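Local coordinates for putative Oleoyl-[acyl-carrier protein] thioesterase (Lactobacillus plantarum, PDB 2OWN) that probably hydrolyses the thioester of oleoyl-[acyl-carrier protein], releasing the fatty acid from its carrier protein, at residues I37-S42 with V82-V86; T66-I70 with R148-P152. One frame throughout, in Å; residues are numbered along the deposited sequence. Where two conformers were deposited one is given.

Contact 1 of 2, residues I37-S42 with V82-V86; sequences IAVLAS and VTIAV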
# COMPACT_ATOMS: atom_id res chain seq x y z
N ILE B 37 -0.78 -7.54 -7.26
CA ILE B 37 -1.50 -8.85 -7.28
C ILE B 37 -1.09 -9.73 -8.47
O ILE B 37 -1.13 -10.95 -8.34
CB ILE B 37 -3.06 -8.70 -7.13
CG1 ILE B 37 -3.73 -8.07 -8.37
CG2 ILE B 37 -3.38 -7.94 -5.82
CD1 ILE B 37 -5.23 -7.81 -8.19
N ALA B 38 -0.73 -9.13 -9.62
CA ALA B 38 -0.23 -9.88 -10.81
C ALA B 38 1.10 -10.56 -10.45
O ALA B 38 1.25 -11.77 -10.66
CB ALA B 38 -0.05 -8.97 -12.02
N VAL B 39 2.02 -9.78 -9.88
CA VAL B 39 3.35 -10.25 -9.41
C VAL B 39 3.22 -11.26 -8.24
O VAL B 39 4.04 -12.19 -8.15
CB VAL B 39 4.32 -9.04 -9.11
CG1 VAL B 39 5.60 -9.46 -8.34
CG2 VAL B 39 4.66 -8.33 -10.41
N LEU B 40 2.22 -11.08 -7.35
CA LEU B 40 1.90 -12.01 -6.24
C LEU B 40 1.57 -13.40 -6.81
O LEU B 40 2.06 -14.39 -6.29
CB LEU B 40 0.72 -11.52 -5.37
CG LEU B 40 0.32 -12.35 -4.14
CD1 LEU B 40 1.46 -12.38 -3.11
CD2 LEU B 40 -0.94 -11.81 -3.52
N ALA B 41 0.73 -13.43 -7.86
CA ALA B 41 0.36 -14.68 -8.58
C ALA B 41 1.59 -15.35 -9.25
O ALA B 41 1.72 -16.59 -9.22
CB ALA B 41 -0.73 -14.41 -9.63
N SER B 42 2.48 -14.52 -9.82
CA SER B 42 3.73 -14.96 -10.47
C SER B 42 4.73 -15.55 -9.47
O SER B 42 5.31 -16.60 -9.75
CB SER B 42 4.37 -13.82 -11.29
OG SER B 42 5.58 -14.21 -11.92
N VAL B 82 -11.34 -11.23 -6.80
CA VAL B 82 -10.84 -11.41 -8.18
C VAL B 82 -9.95 -12.64 -8.27
O VAL B 82 -9.32 -13.01 -7.29
CB VAL B 82 -10.04 -10.18 -8.72
CG1 VAL B 82 -10.94 -8.95 -8.80
CG2 VAL B 82 -8.73 -9.90 -7.90
N THR B 83 -9.90 -13.23 -9.47
CA THR B 83 -9.09 -14.39 -9.80
C THR B 83 -7.92 -13.86 -10.65
O THR B 83 -8.17 -13.21 -11.68
CB THR B 83 -9.92 -15.45 -10.54
OG1 THR B 83 -10.96 -15.91 -9.66
CG2 THR B 83 -9.08 -16.65 -10.97
N ILE B 84 -6.68 -14.10 -10.19
CA ILE B 84 -5.45 -13.68 -10.90
C ILE B 84 -4.83 -14.94 -11.51
O ILE B 84 -4.28 -15.77 -10.76
CB ILE B 84 -4.37 -12.94 -10.03
CG1 ILE B 84 -4.95 -11.76 -9.23
CG2 ILE B 84 -3.20 -12.46 -10.91
CD1 ILE B 84 -5.68 -12.12 -7.98
N ALA B 85 -4.96 -15.10 -12.83
CA ALA B 85 -4.39 -16.22 -13.60
C ALA B 85 -3.07 -15.72 -14.20
O ALA B 85 -3.01 -14.57 -14.64
CB ALA B 85 -5.33 -16.69 -14.68
N VAL B 86 -2.04 -16.57 -14.20
CA VAL B 86 -0.69 -16.24 -14.73
C VAL B 86 -0.08 -17.40 -15.55
O VAL B 86 -0.40 -18.56 -15.29
CB VAL B 86 0.25 -15.80 -13.56
CG1 VAL B 86 0.53 -16.96 -12.58
CG2 VAL B 86 1.55 -15.21 -14.09
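Ile84 of strand 82-86 meets helix 37-42 between Ile37 and Ala41, which are one helical turn apart. Its CG2 presses on the methyl of Ala41, with Ile84 CG2 to Ala41 CB at 3.4 Å, tighter than usual van der Waals contact. Ile84 CG2 also lies 3.6 Å from Ile37 O. That carbonyl already accepts the helix bond from Ala41 N. With chi1 at -52°, CG2 of Ile84 is anti to the backbone N and CG1 anti to the carbonyl carbon, which turns CG2 to Ala41 and CG1 to Ile37. The CG1 atoms of Ile37 and Ile84 are 4.0 Å apart, and the two side chains cross at about a right angle. With an alanine in place of the strand isoleucine, Ile37 would probably lose its main partner on the strand and Ala41 its tightest one, opening a gap between helix and strand. At one end, Ile37 CD1 reaches Val82 CG2 at 4.1 Å. At the other, Val86 CG1 lies 3.6 Å from Ala41 O. The axes of helix 37-42 and strand 82-86 pass 7.9 Å apart at a crossing angle of -56°. Helix 31-48 and strand 81-91 belong to the hot-dog arrangement, a long helix wrapped by a curved antiparallel sheet. Further out, Ile102 and His16 on the flanking strands also touch Ile84. Phe100 and Ile113 pack on Ala38, and Tyr21 of the second subunit on Ile37.

Contact 2 of 2, residues T66-I70 with R148-P152; sequences TQYAI and RLPRP. With SO4 (sulfate ion), chain O.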
# COMPACT_ATOMS: atom_id res chain seq x y z
N THR B 66 11.35 -5.49 -17.82
CA THR B 66 11.73 -4.37 -18.69
C THR B 66 10.51 -3.67 -19.29
O THR B 66 10.57 -2.45 -19.50
CB THR B 66 12.67 -4.83 -19.83
OG1 THR B 66 12.03 -5.83 -20.63
CG2 THR B 66 13.97 -5.39 -19.26
N GLN B 67 9.42 -4.43 -19.57
CA GLN B 67 8.20 -3.91 -20.19
C GLN B 67 6.87 -4.47 -19.65
O GLN B 67 6.84 -5.61 -19.19
CB GLN B 67 8.20 -4.28 -21.68
CG GLN B 67 9.50 -4.01 -22.46
CD GLN B 67 9.41 -4.26 -23.95
OE1 GLN B 67 8.33 -4.48 -24.51
NE2 GLN B 67 10.56 -4.23 -24.61
N TYR B 68 5.82 -3.64 -19.72
CA TYR B 68 4.41 -3.99 -19.39
C TYR B 68 3.45 -3.33 -20.40
O TYR B 68 3.66 -2.18 -20.78
CB TYR B 68 3.89 -3.57 -18.00
CG TYR B 68 4.33 -4.36 -16.81
CD1 TYR B 68 3.88 -5.69 -16.63
CD2 TYR B 68 5.05 -3.76 -15.76
CE1 TYR B 68 4.24 -6.45 -15.47
CE2 TYR B 68 5.42 -4.50 -14.59
CZ TYR B 68 5.00 -5.85 -14.45
OH TYR B 68 5.36 -6.58 -13.32
N ALA B 69 2.44 -4.09 -20.83
CA ALA B 69 1.33 -3.63 -21.69
C ALA B 69 0.10 -4.14 -20.92
O ALA B 69 -0.01 -5.34 -20.72
CB ALA B 69 1.40 -4.22 -23.07
N ILE B 70 -0.77 -3.23 -20.48
CA ILE B 70 -1.97 -3.54 -19.67
C ILE B 70 -3.22 -3.09 -20.42
O ILE B 70 -3.29 -1.93 -20.80
CB ILE B 70 -1.92 -2.84 -18.28
CG1 ILE B 70 -0.56 -3.04 -17.57
CG2 ILE B 70 -3.09 -3.30 -17.38
CD1 ILE B 70 -0.44 -2.29 -16.27
N ARG B 148 6.68 -7.51 -30.56
CA ARG B 148 7.02 -6.27 -29.85
C ARG B 148 5.75 -5.73 -29.18
O ARG B 148 4.70 -5.64 -29.82
CB ARG B 148 7.63 -5.22 -30.80
CG ARG B 148 8.51 -4.19 -30.08
CD ARG B 148 9.02 -3.09 -31.03
NE ARG B 148 8.06 -2.01 -31.27
CZ ARG B 148 8.22 -0.98 -32.12
NH1 ARG B 148 9.33 -0.82 -32.88
NH2 ARG B 148 7.23 -0.07 -32.23
N LEU B 149 5.84 -5.41 -27.88
CA LEU B 149 4.68 -4.87 -27.13
C LEU B 149 4.40 -3.41 -27.56
O LEU B 149 5.32 -2.78 -28.11
CB LEU B 149 4.87 -4.95 -25.60
CG LEU B 149 4.82 -6.30 -24.86
CD1 LEU B 149 5.82 -7.34 -25.36
CD2 LEU B 149 5.02 -6.05 -23.36
N PRO B 150 3.16 -2.88 -27.35
CA PRO B 150 2.88 -1.47 -27.70
C PRO B 150 3.81 -0.51 -26.95
O PRO B 150 3.88 -0.58 -25.73
CB PRO B 150 1.41 -1.29 -27.29
CG PRO B 150 0.86 -2.64 -27.26
CD PRO B 150 1.95 -3.53 -26.80
N ARG B 151 4.58 0.29 -27.69
CA ARG B 151 5.52 1.24 -27.10
C ARG B 151 4.83 2.47 -26.52
O ARG B 151 3.82 2.92 -27.09
CB ARG B 151 6.57 1.76 -28.11
CG ARG B 151 7.70 0.83 -28.46
CD ARG B 151 8.62 1.52 -29.47
NE ARG B 151 9.88 0.82 -29.72
CZ ARG B 151 10.81 1.19 -30.62
NH1 ARG B 151 10.66 2.28 -31.40
NH2 ARG B 151 11.92 0.46 -30.74
N PRO B 152 5.37 3.02 -25.39
CA PRO B 152 4.84 4.30 -24.92
C PRO B 152 5.30 5.44 -25.87
O PRO B 152 6.25 5.25 -26.67
CB PRO B 152 5.46 4.48 -23.52
CG PRO B 152 6.10 3.21 -23.19
CD PRO B 152 6.40 2.52 -24.46
S SO4 O . 11.20 -2.56 -27.73
O1 SO4 O . 9.87 -2.10 -28.10
O2 SO4 O . 11.71 -1.72 -26.66
O3 SO4 O . 11.10 -3.95 -27.29
O4 SO4 O . 12.09 -2.50 -28.88
O HOH W 1 8.78 -5.40 -26.94
O HOH W 2 3.60 -2.07 -23.56
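Leu149 and Pro150 bring the apolar part of this contact against Ala69 and Gln67. Leu149 CD2 lies 4.1 Å from Ala69 CB. Leu149 CD2 also packs 4.0 Å from Gln67 CB. On the proline ring, Pro150 CD lies 3.8 Å from Ala69 CB. The amide oxygen of Gln67 lies beside Leu149, with OE1 nearest CB, and the two side chains cross obliquely.

The polar links run through water and a sulfate. One water lies 2.6 Å from Gln67 OE1 and accepts a bond from Leu149 N, so it links the Gln67 side chain to the loop backbone. It is also within bonding distance of sulfate O3. A second water joins Tyr68 O to Pro150 O.

The sulfate, probably from the crystallisation liquor, is held by Gln67 NE2, which donates to its O3 at 2.7 Å with an N-H...O angle of 152°. The Gln67 chain runs extended beyond CG (chi2 -175°), which carries the amide out to the ion. Arg151 adds two weak bonds, NE to O1 and NH2 to O4, with O1 at the edge of its guanidinium. Arg148 has two conformers; in one of them CG and CD come near the ion, a placement that remains doubtful. The anion probably offsets the charge of Arg151.

Gln67 belongs with Thr66 to a classic beta bulge facing Ile116. Strand 61-72 runs between strands 109-121 and 200-209, and the loop crosses its face. On the other face, Tyr68 packs against Ile35 and Val39 of helix 31-48.

In the fold
From the N terminus, helix 31-48 comes first, then strands 61-72 and 81-91. Contact 1 closes a loop of 39 residues, from the helix to strand 81-91. Contact 2 starts within that loop, on strand 61-72, and closes a longer one of 77 residues with the segment between strands 141-142 and 162-167. The two loops therefore cross. The centres of the two contacts lie about 18 Å apart, and the contacts touch where Val39 CG2 packs on Tyr68 OH at 3.5 Å. Contact 1 ties the helix to the sheet of the N-terminal hot-dog domain. Contact 2 fastens the connection towards the C-terminal hot-dog domain onto the strand that pairs with strand 200-209.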